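Local coordinates for protein putative Xylose isomerase (Rhodospirillum rubrum, PDB 3QXB) that is a putative sugar isomerase of the xylose isomerase-like TIM-barrel family, holding iron and manganese ions at the C-terminal end of its barrel, at residues S88-L93 / M174-P179; Q114-A119 / T131-G136. All blocks are in the same frame, centred on the assembly; numbering follows the deposited sequence.

Following the chain from its N terminus, strand 85-90 supplies the first half of contact 1 (88-93). Helix 106-125 and strand 130-133 then meet in contact 2 (114-119 with 131-136), closing a short loop, before strand 174-177 returns to complete contact 1 with 174-179. Contact 2 is thus nested inside the longer loop of contact 1. Strand 130-133 runs between the two strands of contact 1 in the closed parallel barrel, and its two sides serve different contacts: the F90 ring packs on the backbone of G132 and M133 from within the barrel, while the side chains of T131 and M133 face the outer helix. A probable hydrogen bond between Y176 N and T131 O joins the two contacts.

Contact 1 (S88-L93 / M174-P179); sequences STFGGL and MLYVEP. With FE (Fe (III) ion), chain E.
E178 places CG opposite its backbone N (chi1 169°) and stays extended beyond it, a course that carries its carboxylate past the F90 ring to the iron; Y176 instead turns CG beside its own N, anti to the carbonyl carbon (chi1 -49°), which directs the CE2 edge of its ring at S88. The contact lies inside a TIM barrel, between strands 85-90 and 174-177, which are separated in the sheet by strand 130-133 and therefore meet through side chains. The F90 ring spans the gap edge first. Its CE1 packs on Y176 CB at 3.8 Å, and E178 CB lies in the plane of the ring, 3.8 Å from CZ. Farther along the glutamate, OE1 comes within 3.3 Å of F90 CE2, with the carboxylate plane turned 72° from the ring. H244, a metal ligand, meets F90 edge-to-face, so the phenylalanine lies beside two first-shell residues. Replacing F90 with an alanine is likely to open a gap beside Y176 CB and E178 CB and to take away the ring packed against the E178 and H244 ligands. OE2 of E178 binds the iron at 2.2 Å in a site completed by D213, H244, E286 and waters. At the other end, S88 CB touches the Y176 ring edge at CE2, 3.9 Å away, and a water joins S88 OG to Y176 OH; S88 OG is also hydrogen-bonded to Q53. A second water donates one hydrogen bond to E178 OE1 and another, 3.1 Å long, to the carbonyl O of G91, tying the oxygen not bound to iron back to the loop after strand 85-90.

Contact 2 (Q114-A119 / T131-G136); sequences QHLKRA and TGMPFG
In the beta/alpha barrel, helix 106-125 lies against the outer surface of the sheet, and strand 130-133 follows it directly in the chain. The two run nearly antiparallel, the axes of 114-119 and 131-133 standing 9.5 Å apart at an angle of 152°. T131 and M133 (a selenomethionine) point toward the helix, with G132 between them, and the interface is carried by side chains without a hydrogen bond across it. M133 makes the largest single contribution. Its CG is tucked between the backbone N and the carbonyl carbon (chi1 55°), which sends the chain outward until SE settles between H115 and L116. H115 receives the selenium at the edge of its imidazole: SE is 4.0 Å from CD2, near the ring plane and well away from either face. L116 wraps the same atom on another side, with CB, CD1 and CD2 each about 4.1 Å from M133 SE. The CD1 methyl does double duty, since it also meets T131 CG2 at 4.1 Å where the leucine and threonine side chains run alongside each other, pointing opposite ways. T131 thereby divides its branches, giving the methyl to the leucine while OG1 is hydrogen-bonded to T89 and to the hydroxyl of Y56. The H115 ring is fixed from beyond the contact too, by a hydrogen bond between NE2 and the hydroxyl of S95 and by stacking on H100. L116 also touches W160 and L163 of helix 146-170, so the next helix round the barrel shares in the same buried apolar layer. Alternate strand residues turned outward to meet the buried side of a covering helix, as T131 and M133 are here, form the layer between sheet and helices that is characteristic of the TIM barrel.

Contact 1 (S88-L93 / M174-P179)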
loop_
_atom_site.group_PDB
_atom_site.type_symbol
_atom_site.label_atom_id
_atom_site.label_comp_id
_atom_site.label_asym_id
_atom_site.label_seq_id
_atom_site.Cartn_x
_atom_site.Cartn_y
_atom_site.Cartn_z
ATOM N N SER A 88 -7.014 -19.508 -0.447
ATOM C CA SER A 88 -7.700 -18.321 0.006
ATOM C C SER A 88 -7.161 -17.149 -0.737
ATOM O O SER A 88 -6.113 -17.212 -1.361
ATOM C CB SER A 88 -7.498 -18.071 1.498
ATOM O OG SER A 88 -6.126 -18.136 1.852
ATOM N N THR A 89 -7.925 -16.076 -0.682
ATOM C CA THR A 89 -7.524 -14.771 -1.129
ATOM C C THR A 89 -7.395 -14.004 0.155
ATOM O O THR A 89 -7.929 -14.411 1.199
ATOM C CB THR A 89 -8.569 -14.046 -2.049
ATOM O OG1 THR A 89 -9.817 -13.889 -1.366
ATOM C CG2 THR A 89 -8.768 -14.786 -3.394
ATOM N N PHE A 90 -6.641 -12.914 0.111
ATOM C CA PHE A 90 -6.352 -12.155 1.320
ATOM C C PHE A 90 -5.977 -10.727 1.015
ATOM O O PHE A 90 -5.291 -10.476 0.044
ATOM C CB PHE A 90 -5.218 -12.800 2.105
ATOM C CG PHE A 90 -5.405 -12.700 3.615
ATOM C CD1 PHE A 90 -6.138 -13.654 4.278
ATOM C CD2 PHE A 90 -4.868 -11.640 4.348
ATOM C CE1 PHE A 90 -6.382 -13.556 5.628
ATOM C CE2 PHE A 90 -5.100 -11.555 5.701
ATOM C CZ PHE A 90 -5.825 -12.508 6.337
ATOM N N GLY A 91 -6.364 -9.814 1.911
ATOM C CA GLY A 91 -5.955 -8.398 1.864
ATOM C C GLY A 91 -4.460 -8.199 1.835
ATOM O O GLY A 91 -3.680 -8.975 2.445
ATOM N N GLY A 92 -4.068 -7.157 1.116
ATOM C CA GLY A 92 -2.686 -6.729 1.021
ATOM C C GLY A 92 -2.574 -5.258 1.399
ATOM O O GLY A 92 -3.369 -4.747 2.221
ATOM N N LEU A 93 -1.566 -4.580 0.847
ATOM C CA LEU A 93 -1.260 -3.202 1.273
ATOM C C LEU A 93 -2.275 -2.196 0.820
ATOM O O LEU A 93 -2.563 -1.277 1.565
ATOM C CB LEU A 93 0.208 -2.772 0.921
ATOM C CG LEU A 93 1.267 -3.753 1.543
ATOM C CD1 LEU A 93 2.740 -3.301 1.382
ATOM C CD2 LEU A 93 1.026 -4.151 3.062
HETATM N N MSE A 174 -15.207 -20.263 4.498
HETATM C CA MSE A 174 -14.534 -19.638 5.637
HETATM C C MSE A 174 -14.118 -18.198 5.390
HETATM O O MSE A 174 -13.809 -17.792 4.239
HETATM C CB MSE A 174 -13.331 -20.499 6.078
HETATM C CG MSE A 174 -12.682 -20.077 7.381
HETATM SE SE MSE A 174 -11.316 -21.377 7.949
HETATM C CE MSE A 174 -12.450 -22.825 8.487
ATOM N N LEU A 175 -14.154 -17.409 6.461
ATOM C CA LEU A 175 -13.549 -16.061 6.464
ATOM C C LEU A 175 -12.428 -16.012 7.509
ATOM O O LEU A 175 -12.500 -16.727 8.538
ATOM C CB LEU A 175 -14.572 -14.984 6.760
ATOM C CG LEU A 175 -15.700 -14.786 5.774
ATOM C CD1 LEU A 175 -16.615 -13.653 6.323
ATOM C CD2 LEU A 175 -15.190 -14.501 4.314
ATOM N N TYR A 176 -11.408 -15.184 7.262
ATOM C CA TYR A 176 -10.326 -15.000 8.243
ATOM C C TYR A 176 -10.153 -13.541 8.686
ATOM O O TYR A 176 -10.375 -12.611 7.909
ATOM C CB TYR A 176 -8.962 -15.444 7.733
ATOM C CG TYR A 176 -8.868 -16.788 7.101
ATOM C CD1 TYR A 176 -8.735 -17.944 7.856
ATOM C CD2 TYR A 176 -8.839 -16.903 5.752
ATOM C CE1 TYR A 176 -8.604 -19.161 7.253
ATOM C CE2 TYR A 176 -8.715 -18.098 5.151
ATOM C CZ TYR A 176 -8.615 -19.219 5.892
ATOM O OH TYR A 176 -8.483 -20.388 5.242
ATOM N N VAL A 177 -9.734 -13.386 9.944
ATOM C CA VAL A 177 -9.314 -12.116 10.511
ATOM C C VAL A 177 -7.857 -12.260 10.898
ATOM O O VAL A 177 -7.495 -13.215 11.574
ATOM C CB VAL A 177 -10.130 -11.744 11.776
ATOM C CG1 VAL A 177 -9.575 -10.451 12.401
ATOM C CG2 VAL A 177 -11.586 -11.601 11.413
ATOM N N GLU A 178 -7.018 -11.298 10.504
ATOM C CA GLU A 178 -5.604 -11.318 10.866
ATOM C C GLU A 178 -5.319 -10.315 11.955
ATOM O O GLU A 178 -5.403 -9.102 11.697
ATOM C CB GLU A 178 -4.719 -10.964 9.637
ATOM C CG GLU A 178 -3.283 -10.702 9.974
ATOM C CD GLU A 178 -2.387 -10.542 8.747
ATOM O OE1 GLU A 178 -2.875 -10.136 7.675
ATOM O OE2 GLU A 178 -1.175 -10.783 8.872
ATOM N N PRO A 179 -4.967 -10.783 13.165
ATOM C CA PRO A 179 -4.596 -9.816 14.171
ATOM C C PRO A 179 -3.301 -9.060 13.832
ATOM O O PRO A 179 -2.444 -9.556 13.071
ATOM C CB PRO A 179 -4.407 -10.676 15.441
ATOM C CG PRO A 179 -5.299 -11.843 15.217
ATOM C CD PRO A 179 -5.112 -12.134 13.755
HETATM FE FE FE E . 0.387 -10.950 7.365
HETATM O O HOH W 1 -6.183 -20.274 3.397
HETATM O O HOH W 2 -3.042 -8.132 5.344
HETATM O O HOH W 3 0.900 -8.688 7.312
HETATM O O HOH W 4 -1.124 -10.100 5.887
#

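Contact 2 (Q114-A119 / T131-G136)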
loop_
_atom_site.group_PDB
_atom_site.type_symbol
_atom_site.label_atom_id
_atom_site.label_comp_id
_atom_site.label_asym_id
_atom_site.label_seq_id
_atom_site.Cartn_x
_atom_site.Cartn_y
_atom_site.Cartn_z
ATOM N N GLN A 114 -18.365 -2.998 2.141
ATOM C CA GLN A 114 -18.471 -3.130 0.695
ATOM C C GLN A 114 -17.141 -3.642 0.128
ATOM O O GLN A 114 -17.096 -4.493 -0.777
ATOM C CB GLN A 114 -18.877 -1.777 0.094
ATOM C CG GLN A 114 -19.147 -1.859 -1.444
ATOM C CD GLN A 114 -19.685 -0.606 -2.077
ATOM O OE1 GLN A 114 -20.210 -0.656 -3.202
ATOM N NE2 GLN A 114 -19.555 0.525 -1.397
ATOM N N HIS A 115 -16.034 -3.204 0.718
ATOM C CA HIS A 115 -14.727 -3.697 0.318
ATOM C C HIS A 115 -14.680 -5.202 0.393
ATOM O O HIS A 115 -14.359 -5.847 -0.607
ATOM C CB HIS A 115 -13.616 -3.083 1.175
ATOM C CG HIS A 115 -12.244 -3.590 0.848
ATOM N ND1 HIS A 115 -11.583 -3.249 -0.317
ATOM C CD2 HIS A 115 -11.393 -4.366 1.553
ATOM C CE1 HIS A 115 -10.400 -3.846 -0.329
ATOM N NE2 HIS A 115 -10.246 -4.500 0.804
ATOM N N LEU A 116 -15.000 -5.757 1.576
ATOM C CA LEU A 116 -15.000 -7.192 1.787
ATOM C C LEU A 116 -16.085 -7.954 1.001
ATOM O O LEU A 116 -15.830 -9.073 0.521
ATOM C CB LEU A 116 -15.093 -7.488 3.288
ATOM C CG LEU A 116 -14.955 -8.925 3.798
ATOM C CD1 LEU A 116 -13.808 -9.686 3.132
ATOM C CD2 LEU A 116 -14.819 -8.902 5.304
ATOM N N LYS A 117 -17.285 -7.375 0.902
ATOM C CA LYS A 117 -18.340 -7.903 0.050
ATOM C C LYS A 117 -17.832 -8.092 -1.379
ATOM O O LYS A 117 -18.025 -9.150 -1.977
ATOM C CB LYS A 117 -19.562 -6.999 0.063
ATOM C CG LYS A 117 -20.747 -7.425 -0.818
ATOM C CD LYS A 117 -20.573 -6.987 -2.271
ATOM C CE LYS A 117 -21.862 -7.130 -3.046
ATOM N NZ LYS A 117 -21.650 -6.943 -4.488
ATOM N N ARG A 118 -17.145 -7.093 -1.904
ATOM C CA ARG A 118 -16.598 -7.186 -3.254
ATOM C C ARG A 118 -15.475 -8.212 -3.342
ATOM O O ARG A 118 -15.384 -8.949 -4.338
ATOM C CB ARG A 118 -16.156 -5.802 -3.731
ATOM C CG ARG A 118 -17.347 -4.873 -3.968
ATOM C CD ARG A 118 -16.970 -3.504 -4.560
ATOM N NE ARG A 118 -16.498 -3.670 -5.933
ATOM C CZ ARG A 118 -17.277 -3.772 -7.008
ATOM N NH1 ARG A 118 -18.605 -3.684 -6.909
ATOM N NH2 ARG A 118 -16.725 -3.917 -8.206
ATOM N N ALA A 119 -14.627 -8.268 -2.314
ATOM C CA ALA A 119 -13.602 -9.326 -2.241
ATOM C C ALA A 119 -14.216 -10.724 -2.206
ATOM O O ALA A 119 -13.700 -11.656 -2.831
ATOM C CB ALA A 119 -12.685 -9.122 -1.009
ATOM N N THR A 131 -11.617 -16.247 2.218
ATOM C CA THR A 131 -10.957 -14.938 2.116
ATOM C C THR A 131 -10.854 -14.350 3.511
ATOM O O THR A 131 -11.515 -14.815 4.450
ATOM C CB THR A 131 -11.683 -13.961 1.149
ATOM O OG1 THR A 131 -10.831 -12.831 0.834
ATOM C CG2 THR A 131 -12.999 -13.472 1.732
ATOM N N GLY A 132 -9.944 -13.404 3.669
ATOM C CA GLY A 132 -9.784 -12.721 4.928
ATOM C C GLY A 132 -8.954 -11.441 4.832
ATOM O O GLY A 132 -8.421 -11.086 3.755
HETATM N N MSE A 133 -8.857 -10.754 5.959
HETATM C CA MSE A 133 -8.098 -9.536 6.073
HETATM C C MSE A 133 -7.978 -9.150 7.556
HETATM O O MSE A 133 -8.685 -9.719 8.404
HETATM C CB MSE A 133 -8.797 -8.406 5.290
HETATM C CG MSE A 133 -10.267 -8.178 5.708
HETATM SE SE MSE A 133 -11.292 -6.853 4.724
HETATM C CE MSE A 133 -10.587 -5.305 5.587
ATOM N N PRO A 134 -7.101 -8.186 7.862
ATOM C CA PRO A 134 -7.159 -7.548 9.175
ATOM C C PRO A 134 -8.506 -6.881 9.352
ATOM O O PRO A 134 -9.151 -6.488 8.383
ATOM C CB PRO A 134 -6.028 -6.513 9.142
ATOM C CG PRO A 134 -5.149 -6.927 7.958
ATOM C CD PRO A 134 -6.007 -7.674 7.018
ATOM N N PHE A 135 -8.933 -6.775 10.594
ATOM C CA PHE A 135 -10.282 -6.370 10.917
ATOM C C PHE A 135 -10.552 -4.896 10.611
ATOM O O PHE A 135 -11.674 -4.532 10.285
ATOM C CB PHE A 135 -10.534 -6.641 12.405
ATOM C CG PHE A 135 -11.981 -6.748 12.786
ATOM C CD1 PHE A 135 -12.775 -7.751 12.277
ATOM C CD2 PHE A 135 -12.512 -5.916 13.735
ATOM C CE1 PHE A 135 -14.069 -7.907 12.696
ATOM C CE2 PHE A 135 -13.835 -6.055 14.125
ATOM C CZ PHE A 135 -14.606 -7.033 13.604
ATOM N N GLY A 136 -9.532 -4.054 10.740
ATOM C CA GLY A 136 -9.712 -2.599 10.543
ATOM C C GLY A 136 -8.960 -1.797 11.575
ATOM O O GLY A 136 -8.194 -2.353 12.378
#